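Local coordinates for protein putative 6-phosphogluconolactonase (Neisseria gonorrhoeae, PDB 3LHI) that probably hydrolyses 6-phosphogluconolactone to 6-phosphogluconate in the oxidative stage of the pentose phosphate pathway, at residues Asp24-Ala29 with Leu58-Val63; Ala52-Asp57 with Leu89-Ala94; Gly139-Ile144 with Tyr213-Val218; Lys147-Gln152 with Thr167-Pro172. All coordinates share one frame; numbering follows the deposited sequence.

Contact 1: residues Asp24-Ala29 with Leu58-Val63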
# COMPACT_ATOMS: atom_id res chain seq x y z
N ASP A 24 -8.17 -8.71 11.93
CA ASP A 24 -7.91 -8.63 13.39
C ASP A 24 -7.24 -7.29 13.74
O ASP A 24 -7.57 -6.64 14.75
CB ASP A 24 -7.04 -9.77 13.86
CG ASP A 24 -7.80 -11.09 13.95
OD1 ASP A 24 -9.06 -11.10 13.86
OD2 ASP A 24 -7.08 -12.11 14.09
N ALA A 25 -6.32 -6.82 12.90
CA ALA A 25 -5.64 -5.52 13.17
C ALA A 25 -6.64 -4.37 13.05
O ALA A 25 -6.66 -3.42 13.85
CB ALA A 25 -4.45 -5.36 12.19
N LEU A 26 -7.51 -4.39 12.04
CA LEU A 26 -8.55 -3.39 11.91
C LEU A 26 -9.48 -3.38 13.12
O LEU A 26 -9.88 -2.34 13.62
CB LEU A 26 -9.33 -3.55 10.62
CG LEU A 26 -8.53 -3.20 9.35
CD1 LEU A 26 -9.37 -3.67 8.10
CD2 LEU A 26 -8.18 -1.72 9.22
N GLN A 27 -9.84 -4.57 13.58
CA GLN A 27 -10.72 -4.71 14.74
C GLN A 27 -10.08 -4.06 15.94
O GLN A 27 -10.81 -3.40 16.74
CB GLN A 27 -11.10 -6.16 15.00
CG GLN A 27 -12.19 -6.23 16.09
CD GLN A 27 -13.46 -5.56 15.68
OE1 GLN A 27 -14.04 -5.92 14.64
NE2 GLN A 27 -13.95 -4.59 16.49
N GLY A 28 -8.79 -4.23 16.11
CA GLY A 28 -8.10 -3.62 17.25
C GLY A 28 -8.17 -2.10 17.21
O GLY A 28 -8.43 -1.46 18.25
N ALA A 29 -8.00 -1.50 16.01
CA ALA A 29 -8.17 -0.08 15.84
C ALA A 29 -9.60 0.35 16.12
O ALA A 29 -9.83 1.32 16.84
CB ALA A 29 -7.72 0.35 14.47
N LEU A 58 -16.78 -6.92 9.62
CA LEU A 58 -16.27 -5.79 10.38
C LEU A 58 -17.24 -4.63 10.26
O LEU A 58 -18.06 -4.53 9.36
CB LEU A 58 -14.90 -5.30 9.75
CG LEU A 58 -13.72 -6.24 9.88
CD1 LEU A 58 -12.51 -5.72 9.20
CD2 LEU A 58 -13.41 -6.53 11.37
N ASP A 59 -17.07 -3.65 11.15
CA ASP A 59 -17.86 -2.42 11.09
C ASP A 59 -17.30 -1.47 10.04
O ASP A 59 -16.72 -0.38 10.29
CB ASP A 59 -17.83 -1.74 12.48
CG ASP A 59 -18.79 -0.58 12.60
OD1 ASP A 59 -19.72 -0.43 11.80
OD2 ASP A 59 -18.57 0.20 13.58
N TRP A 60 -17.45 -1.88 8.78
CA TRP A 60 -16.80 -1.18 7.67
C TRP A 60 -17.19 0.26 7.47
O TRP A 60 -16.42 1.04 6.96
CB TRP A 60 -17.02 -1.99 6.38
CG TRP A 60 -16.24 -3.25 6.28
CD1 TRP A 60 -16.74 -4.52 6.33
CD2 TRP A 60 -14.83 -3.38 6.02
NE1 TRP A 60 -15.73 -5.44 6.13
CE2 TRP A 60 -14.56 -4.77 5.90
CE3 TRP A 60 -13.79 -2.47 5.79
CZ2 TRP A 60 -13.30 -5.26 5.64
CZ3 TRP A 60 -12.51 -2.98 5.55
CH2 TRP A 60 -12.29 -4.35 5.46
N LYS A 61 -18.41 0.63 7.88
CA LYS A 61 -18.80 2.03 7.76
C LYS A 61 -17.89 2.98 8.57
O LYS A 61 -17.86 4.18 8.27
CB LYS A 61 -20.24 2.24 8.20
CG LYS A 61 -20.47 2.02 9.66
CD LYS A 61 -21.93 2.22 10.07
CE LYS A 61 -22.14 2.31 11.59
NZ LYS A 61 -21.95 1.04 12.31
N ASN A 62 -17.19 2.43 9.57
CA ASN A 62 -16.23 3.19 10.35
C ASN A 62 -14.80 2.94 9.94
O ASN A 62 -13.88 3.26 10.70
CB ASN A 62 -16.47 2.89 11.85
CG ASN A 62 -17.69 3.66 12.36
OD1 ASN A 62 -17.86 4.84 12.05
ND2 ASN A 62 -18.57 2.97 13.07
N VAL A 63 -14.59 2.38 8.76
CA VAL A 63 -13.25 2.14 8.23
C VAL A 63 -13.09 2.95 6.96
O VAL A 63 -13.92 2.90 6.04
CB VAL A 63 -13.04 0.66 7.91
CG1 VAL A 63 -11.64 0.42 7.32
CG2 VAL A 63 -13.28 -0.19 9.16
O HOH W 1 -16.11 -4.60 13.70
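Leu26 of helix 11-33 and Leu58 of the loop before strand 63-71 meet on one flank of the alpha/beta fold, where a long helix packs against the connection into a sheet strand. The two leucines cross at about a right angle: Leu26 CD1 lies 3.9 Å from Leu58 CD1, which also comes within 4.1 Å of Leu26 CB. Leu26 CD1 reaches the benzo part of the Trp60 indole obliquely, 4.0 Å from Trp60 CH2. Leu58 CB lies over one face of the same indole, offset toward its rim. Gln27 adds a polar contact. Its CG is anti to the backbone N (chi1 -172°) and the chain bends at chi2; Gln27 OE1 comes 3.4 Å from Leu58 CD2. A water donates to Gln27 OE1 at 2.6 Å and accepts from Asp59 N at 2.9 Å, a one-water bridge from helix to loop; Gln27 NE2 turns to Asp31. Within the loop, Asn62 ND2 donates to Asp59 OD2 at 2.8 Å, from above the carboxylate plane. Leu26 continues inward onto Ala36 and Leu38 of strand 36-40 and Val130 of strand 130-133, while Leu30 of helix 11-33 touches Val63.

Contact 2: residues Ala52-Asp57 with Leu89-Ala94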
# COMPACT_ATOMS: atom_id res chain seq x y z
N ALA A 52 -11.15 -11.98 0.00
CA ALA A 52 -11.37 -12.58 1.31
C ALA A 52 -11.69 -11.49 2.35
O ALA A 52 -12.57 -11.64 3.21
CB ALA A 52 -10.17 -13.42 1.73
N LEU A 53 -10.92 -10.40 2.35
CA LEU A 53 -11.12 -9.34 3.34
C LEU A 53 -12.50 -8.72 3.18
O LEU A 53 -13.15 -8.38 4.19
CB LEU A 53 -10.03 -8.29 3.22
CG LEU A 53 -10.11 -7.09 4.15
CD1 LEU A 53 -9.98 -7.56 5.62
CD2 LEU A 53 -9.02 -6.10 3.81
N SER A 54 -12.97 -8.59 1.93
CA SER A 54 -14.24 -7.94 1.64
C SER A 54 -15.42 -8.65 2.31
O SER A 54 -16.48 -8.04 2.50
CB SER A 54 -14.49 -7.82 0.14
OG SER A 54 -14.89 -9.07 -0.44
N GLN A 55 -15.26 -9.93 2.61
CA GLN A 55 -16.29 -10.76 3.24
C GLN A 55 -16.30 -10.70 4.74
O GLN A 55 -17.22 -11.21 5.37
CB GLN A 55 -16.13 -12.23 2.79
CG GLN A 55 -16.35 -12.43 1.28
CD GLN A 55 -16.16 -13.86 0.84
OE1 GLN A 55 -16.02 -14.75 1.67
NE2 GLN A 55 -16.19 -14.08 -0.45
N LYS A 56 -15.28 -10.11 5.34
CA LYS A 56 -15.19 -10.04 6.80
C LYS A 56 -16.29 -9.12 7.37
O LYS A 56 -16.59 -8.02 6.81
CB LYS A 56 -13.80 -9.53 7.21
CG LYS A 56 -12.68 -10.45 6.89
CD LYS A 56 -12.71 -11.66 7.83
CE LYS A 56 -11.51 -12.52 7.68
NZ LYS A 56 -11.47 -13.61 8.76
N ASP A 57 -16.92 -9.61 8.44
CA ASP A 57 -18.04 -8.88 9.07
C ASP A 57 -17.55 -7.88 10.08
O ASP A 57 -17.90 -7.94 11.24
CB ASP A 57 -19.10 -9.83 9.64
CG ASP A 57 -20.50 -9.16 9.82
OD1 ASP A 57 -20.91 -8.13 9.16
OD2 ASP A 57 -21.26 -9.77 10.60
N LEU A 89 -12.13 -5.05 -3.99
CA LEU A 89 -12.22 -4.88 -2.54
C LEU A 89 -13.51 -4.22 -2.08
O LEU A 89 -14.07 -4.66 -1.09
CB LEU A 89 -11.00 -4.07 -2.04
CG LEU A 89 -10.96 -3.82 -0.50
CD1 LEU A 89 -11.01 -5.11 0.34
CD2 LEU A 89 -9.67 -2.99 -0.17
N LEU A 90 -13.95 -3.16 -2.75
CA LEU A 90 -15.10 -2.38 -2.28
C LEU A 90 -16.40 -3.02 -2.76
O LEU A 90 -17.11 -2.50 -3.62
CB LEU A 90 -15.00 -0.93 -2.70
CG LEU A 90 -13.74 -0.19 -2.22
CD1 LEU A 90 -13.75 1.23 -2.74
CD2 LEU A 90 -13.54 -0.23 -0.70
N LYS A 91 -16.66 -4.17 -2.18
CA LYS A 91 -17.76 -5.08 -2.54
C LYS A 91 -18.03 -5.90 -1.31
O LYS A 91 -17.27 -5.93 -0.35
CB LYS A 91 -17.40 -5.96 -3.73
CG LYS A 91 -16.32 -6.91 -3.42
CD LYS A 91 -15.92 -7.75 -4.63
CE LYS A 91 -15.02 -8.92 -4.13
NZ LYS A 91 -14.05 -9.43 -5.11
N ASN A 92 -19.13 -6.69 -1.34
CA ASN A 92 -19.50 -7.50 -0.18
C ASN A 92 -19.61 -6.56 1.05
O ASN A 92 -20.09 -5.44 0.89
CB ASN A 92 -18.54 -8.67 0.03
CG ASN A 92 -18.54 -9.64 -1.14
OD1 ASN A 92 -19.59 -10.00 -1.67
ND2 ASN A 92 -17.34 -10.07 -1.54
N LYS A 93 -19.20 -7.00 2.23
CA LYS A 93 -19.39 -6.20 3.41
C LYS A 93 -18.53 -4.90 3.34
O LYS A 93 -18.93 -3.87 3.85
CB LYS A 93 -19.00 -7.00 4.66
CG LYS A 93 -19.77 -8.33 4.86
CD LYS A 93 -21.12 -8.12 5.16
CE LYS A 93 -21.77 -9.46 5.78
NZ LYS A 93 -23.21 -9.30 5.96
N ALA A 94 -17.37 -4.96 2.68
CA ALA A 94 -16.47 -3.83 2.61
C ALA A 94 -16.98 -2.73 1.67
O ALA A 94 -16.40 -1.64 1.63
CB ALA A 94 -15.06 -4.28 2.20
O HOH W 2 -23.25 -7.49 8.27
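Ser54, toward the C-terminal part of helix 47-54, is gripped by the loop 89-94 through both its hydroxyl and its carbonyl. Asn92 ND2 donates to Ser54 OG over 2.9 Å in a nearly straight bond (172°), with the hydroxyl oxygen close to the plane of the Asn92 amide. Ser54 O accepts from Ala94 N at 3.2 Å, on a carbonyl lone pair, and Asn92 CB packs against that oxygen. Ser54 CB faces two backbone carbonyls, 3.4 Å from Leu89 O and equally 3.4 Å from Lys91 O. Chi1 of 76° sets OG between the backbone N and the carbonyl carbon, where it also hydrogen-bonds to Asn51 O, within its own helix. Leu53 CD2 touches Leu89 CD1 at 4.1 Å. Lys93 CB lies 3.4 Å from Lys56 O; beyond CG the chain bends at chi2, and CD and CE run past Asp57 OD1. The opposite charges stop short of a salt bridge, but a water donates to Asp57 OD1 and accepts from Lys93 NZ.

Farther out, Lys91 NZ hydrogen-bonds to Asn51 OD1 and Tyr88 O, so Asn51 meets Ser54 through its backbone and Lys91 through its side chain. Lys56 NZ forms a salt bridge with Asp20 of helix 11-33. Trp60 packs against Leu53, Lys93 and Ala94. The result is a helix C-terminal region in which the Ser54 carbonyl is taken up by Ala94 N of the 3-10 segment, joining two helix-to-strand connections of the alpha/beta fold.

Contact 3: residues Gly139-Ile144 with Tyr213-Val218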
# COMPACT_ATOMS: atom_id res chain seq x y z
N GLY A 139 12.71 -4.52 -5.98
CA GLY A 139 12.73 -4.17 -4.59
C GLY A 139 11.99 -2.89 -4.17
O GLY A 139 12.07 -2.53 -2.97
N HIS A 140 11.28 -2.26 -5.10
CA HIS A 140 10.51 -1.08 -4.73
C HIS A 140 9.29 -1.47 -3.94
O HIS A 140 8.82 -2.60 -4.01
CB HIS A 140 10.12 -0.22 -5.94
CG HIS A 140 8.81 -0.56 -6.57
ND1 HIS A 140 8.65 -1.58 -7.49
CD2 HIS A 140 7.59 -0.01 -6.39
CE1 HIS A 140 7.38 -1.60 -7.87
NE2 HIS A 140 6.71 -0.67 -7.20
N THR A 141 8.78 -0.51 -3.19
CA THR A 141 7.52 -0.65 -2.48
C THR A 141 6.73 0.64 -2.61
O THR A 141 7.30 1.67 -2.94
CB THR A 141 7.73 -1.06 -1.03
OG1 THR A 141 6.51 -1.53 -0.45
CG2 THR A 141 8.32 0.04 -0.15
N ALA A 142 5.42 0.60 -2.34
CA ALA A 142 4.56 1.71 -2.72
C ALA A 142 4.96 2.18 -4.12
O ALA A 142 5.08 1.32 -4.99
CB ALA A 142 4.56 2.78 -1.61
N SER A 143 5.10 3.48 -4.37
CA SER A 143 5.72 3.93 -5.59
C SER A 143 7.03 4.65 -5.23
O SER A 143 7.42 5.61 -5.90
CB SER A 143 4.79 4.76 -6.47
OG SER A 143 3.91 3.95 -7.25
N ILE A 144 7.76 4.09 -4.26
CA ILE A 144 9.11 4.56 -3.96
C ILE A 144 10.08 3.71 -4.80
O ILE A 144 10.51 2.64 -4.41
CB ILE A 144 9.42 4.46 -2.47
CG1 ILE A 144 8.36 5.20 -1.67
CG2 ILE A 144 10.83 5.01 -2.22
CD1 ILE A 144 8.49 5.00 -0.12
N TYR A 213 17.23 -1.18 -3.27
CA TYR A 213 16.05 -2.01 -2.99
C TYR A 213 15.22 -1.26 -1.93
O TYR A 213 15.41 -1.49 -0.74
CB TYR A 213 16.47 -3.41 -2.46
CG TYR A 213 17.52 -4.08 -3.31
CD1 TYR A 213 17.25 -4.47 -4.61
CD2 TYR A 213 18.83 -4.19 -2.84
CE1 TYR A 213 18.26 -5.05 -5.42
CE2 TYR A 213 19.84 -4.75 -3.61
CZ TYR A 213 19.55 -5.16 -4.91
OH TYR A 213 20.57 -5.70 -5.67
N PRO A 214 14.34 -0.34 -2.39
CA PRO A 214 13.74 0.57 -1.41
C PRO A 214 12.99 -0.08 -0.25
O PRO A 214 12.96 0.50 0.85
CB PRO A 214 12.85 1.46 -2.28
CG PRO A 214 13.58 1.56 -3.53
CD PRO A 214 14.11 0.14 -3.76
N ILE A 215 12.42 -1.27 -0.45
CA ILE A 215 11.78 -1.95 0.67
C ILE A 215 12.71 -2.18 1.86
O ILE A 215 12.27 -2.25 2.99
CB ILE A 215 11.13 -3.25 0.21
CG1 ILE A 215 10.25 -3.88 1.29
CG2 ILE A 215 12.20 -4.32 -0.16
CD1 ILE A 215 8.98 -3.22 1.63
N SER A 216 14.02 -2.25 1.57
CA SER A 216 15.01 -2.39 2.62
C SER A 216 14.96 -1.25 3.62
O SER A 216 15.35 -1.43 4.77
CB SER A 216 16.46 -2.46 2.09
OG SER A 216 16.91 -1.24 1.57
N LEU A 217 14.54 -0.07 3.19
CA LEU A 217 14.46 1.07 4.09
C LEU A 217 13.29 0.98 5.06
O LEU A 217 13.28 1.67 6.10
CB LEU A 217 14.42 2.39 3.32
CG LEU A 217 15.56 2.61 2.31
CD1 LEU A 217 15.36 3.98 1.66
CD2 LEU A 217 16.94 2.38 2.94
N VAL A 218 12.27 0.20 4.68
CA VAL A 218 11.16 -0.10 5.55
C VAL A 218 11.52 -1.23 6.49
O VAL A 218 11.30 -1.11 7.68
CB VAL A 218 9.91 -0.45 4.71
CG1 VAL A 218 8.73 -0.89 5.65
CG2 VAL A 218 9.50 0.68 3.73
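Gly139 and Ile215 are joined by the one backbone hydrogen bond between these segments: Ile215 N donates to Gly139 O over 2.8 Å, nearly along the C=O axis and close to straight (167°). It ties the loop 139-144 to the N-terminal part of helix 215-219. Pro214 N lies beside the same oxygen but has no hydrogen to offer. With no side chain on Gly139, Tyr213 comes close, CA to CA 4.3 Å; a CB here would run into Tyr213 CB, and the left-handed backbone angles of Gly139 likewise suit glycine.

The apolar contacts lie around this bond. Ile215 CG2 packs on Gly139 O, and its CG1, anti to the backbone N (chi1 -170°), leads to CD1; Ile215 CD1 lies 3.6 Å from Thr141 CB and as near to Thr141 OG1, and the two side chains cross at about a right angle. Thr141 CG2 goes on to Val218 CG2 at 4.1 Å. Separately, Ile144 and Pro214 slide past each other in opposite directions, with Ile144 CG2 4.1 Å from Pro214 CB.

The polar side chains of the loop bond elsewhere: Thr141 OG1 to Gly134 O, His140 ND1 to Asp138, and Ser143 OG to Asp69 and Arg175. With Asp138 before it, the segment opens Gly-His-Thr-Ala-Ser, a motif known in 6-phosphogluconolactonases that probably lies near the active site. Chemically, one short, nearly straight backbone bond links loop and helix and the remaining contacts are mostly apolar, at the price of Ile144 O, buried without a partner and 3.4 Å from Pro214 CG.

Contact 4: residues Lys147-Gln152 with Thr167-Pro172. With EDO (1,2-ethanediol), chain B.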
# COMPACT_ATOMS: atom_id res chain seq x y z
N LYS A 147 15.06 4.53 -8.94
CA LYS A 147 15.58 5.53 -9.89
C LYS A 147 14.75 6.80 -9.96
O LYS A 147 15.03 7.71 -10.72
CB LYS A 147 15.70 4.91 -11.31
CG LYS A 147 16.62 3.71 -11.34
CD LYS A 147 16.91 3.27 -12.74
CE LYS A 147 17.91 2.07 -12.75
NZ LYS A 147 18.15 1.35 -11.41
N ALA A 148 13.69 6.92 -9.13
CA ALA A 148 12.90 8.12 -9.16
C ALA A 148 13.77 9.35 -8.84
O ALA A 148 14.42 9.34 -7.81
CB ALA A 148 11.74 8.03 -8.11
N PRO A 149 13.64 10.43 -9.61
CA PRO A 149 14.40 11.64 -9.23
C PRO A 149 13.94 12.25 -7.92
O PRO A 149 14.69 13.00 -7.30
CB PRO A 149 14.08 12.62 -10.36
CG PRO A 149 13.36 11.91 -11.37
CD PRO A 149 13.00 10.54 -10.93
N GLN A 150 12.74 11.91 -7.48
CA GLN A 150 12.15 12.38 -6.24
C GLN A 150 12.47 11.48 -5.04
O GLN A 150 11.90 11.64 -3.97
CB GLN A 150 10.63 12.58 -6.39
CG GLN A 150 10.24 13.35 -7.64
CD GLN A 150 9.96 12.46 -8.85
OE1 GLN A 150 10.41 11.30 -8.90
NE2 GLN A 150 9.22 12.99 -9.82
N PHE A 151 13.38 10.52 -5.19
CA PHE A 151 13.69 9.57 -4.12
C PHE A 151 14.11 10.26 -2.84
O PHE A 151 13.65 9.91 -1.77
CB PHE A 151 14.76 8.58 -4.57
CG PHE A 151 14.96 7.44 -3.67
CD1 PHE A 151 15.83 7.48 -2.57
CD2 PHE A 151 14.26 6.28 -3.89
CE1 PHE A 151 15.96 6.38 -1.73
CE2 PHE A 151 14.43 5.21 -3.08
CZ PHE A 151 15.23 5.23 -2.02
N GLN A 152 14.99 11.26 -2.90
CA GLN A 152 15.40 11.96 -1.68
C GLN A 152 14.24 12.64 -0.99
O GLN A 152 14.19 12.66 0.25
CB GLN A 152 16.53 12.97 -1.96
CG GLN A 152 17.87 12.32 -2.37
CD GLN A 152 18.43 11.49 -1.30
OE1 GLN A 152 18.66 10.28 -1.48
NE2 GLN A 152 18.76 12.13 -0.16
N THR A 167 8.36 9.69 -10.17
CA THR A 167 8.48 9.24 -11.56
C THR A 167 9.25 7.91 -11.51
O THR A 167 10.41 7.86 -11.09
CB THR A 167 9.28 10.27 -12.40
OG1 THR A 167 8.66 11.53 -12.32
CG2 THR A 167 9.40 9.79 -13.86
N PRO A 168 8.61 6.77 -11.93
CA PRO A 168 9.26 5.51 -11.70
C PRO A 168 10.54 5.27 -12.52
O PRO A 168 11.39 4.50 -12.08
CB PRO A 168 8.18 4.50 -12.08
CG PRO A 168 6.91 5.18 -11.79
CD PRO A 168 7.17 6.61 -12.23
N VAL A 169 10.54 5.83 -13.73
CA VAL A 169 11.61 5.73 -14.74
C VAL A 169 11.55 4.38 -15.43
O VAL A 169 11.60 4.31 -16.68
CB VAL A 169 13.03 6.02 -14.16
CG1 VAL A 169 14.11 5.94 -15.31
CG2 VAL A 169 13.05 7.42 -13.53
N THR A 170 11.47 3.30 -14.66
CA THR A 170 11.47 1.95 -15.18
C THR A 170 10.07 1.33 -15.38
O THR A 170 9.96 0.19 -15.74
CB THR A 170 12.27 1.02 -14.28
OG1 THR A 170 11.68 1.05 -12.96
CG2 THR A 170 13.79 1.42 -14.16
N ALA A 171 9.05 2.08 -15.05
CA ALA A 171 7.62 1.65 -15.12
C ALA A 171 6.82 2.87 -15.53
O ALA A 171 7.24 4.01 -15.32
CB ALA A 171 7.17 1.07 -13.76
N PRO A 172 5.62 2.66 -16.10
CA PRO A 172 4.86 3.78 -16.60
C PRO A 172 4.07 4.56 -15.55
O PRO A 172 3.72 4.00 -14.51
CB PRO A 172 3.89 3.13 -17.60
CG PRO A 172 3.68 1.81 -17.06
CD PRO A 172 5.02 1.37 -16.51
C1 EDO B . 12.50 1.46 -19.02
O1 EDO B . 11.70 2.48 -19.64
C2 EDO B . 11.55 0.34 -18.67
O2 EDO B . 12.01 -0.48 -17.58
O HOH W 3 13.15 2.96 -10.44
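Gln150 grips Thr167 with both ends of its amide. From CB, CG runs anti to the carbonyl carbon (chi1 -47°), and the chain then bends at chi2, bringing Gln150 CD within 3.5 Å of Thr167 N; on the way the side chain brushes His165 and Thr166 of strand 163-166. At the tip the two amide atoms divide the work. Gln150 OE1 accepts from Thr167 N at 2.9 Å, the donor standing above the carbonyl plane, 36° out of it. Gln150 NE2 donates to Thr167 OG1, also at 2.9 Å, almost straight (174°) and in the amide plane. Thr167 OG1 hydrogen-bonds onward to Glu174, a second-shell bond that probably helps orient the hydroxyl.

Around this clasp the segments run antiparallel. Ala148 CA makes a C-H...O contact with Thr167 O at 3.2 Å, and Pro149 CD packs across Thr167 CB. Val169 CG2 lies 3.4 Å from Lys147 O and also meets Pro149 CD at 4.1 Å. A water accepts from Lys147 N and donates to Pro168 O, bridging the backbones. Lys147 CD touches Thr170 CG2 at 3.9 Å, the two side chains crossing at about a right angle. A 1,2-ethanediol, probably from the crystallisation liquor, donates to Thr170 O from O2.

Gln150 holds the N-cap position of helix 151-155, within a type I turn from Ala148 to Phe151. Using one acceptor and one donor of the same amide fixes which way its flat end is turned, and so ties the approach to this helix to the end of strand 163-166.

In the fold
The contacts form two clusters on opposite sides of the chain's centre. Contacts 1 and 2, centres about 12 Å apart, interleave along the chain and share Trp60, which packs on Leu53, Lys93 and Ala94; together they join helices 11-33 and 47-54 to the loops leading into strands 63-71 and 98-99. Contacts 3 and 4, also about 12 Å apart between centres, meet at Phe151, packed on Ile144, Pro214 and Leu217; both segments of contact 4 fall between those of contact 3 in sequence. Between clusters the centres lie about 27 to 34 Å apart without touching. One cluster packs helices against connections of the alpha/beta fold; the other joins loops that probably lie near the active site.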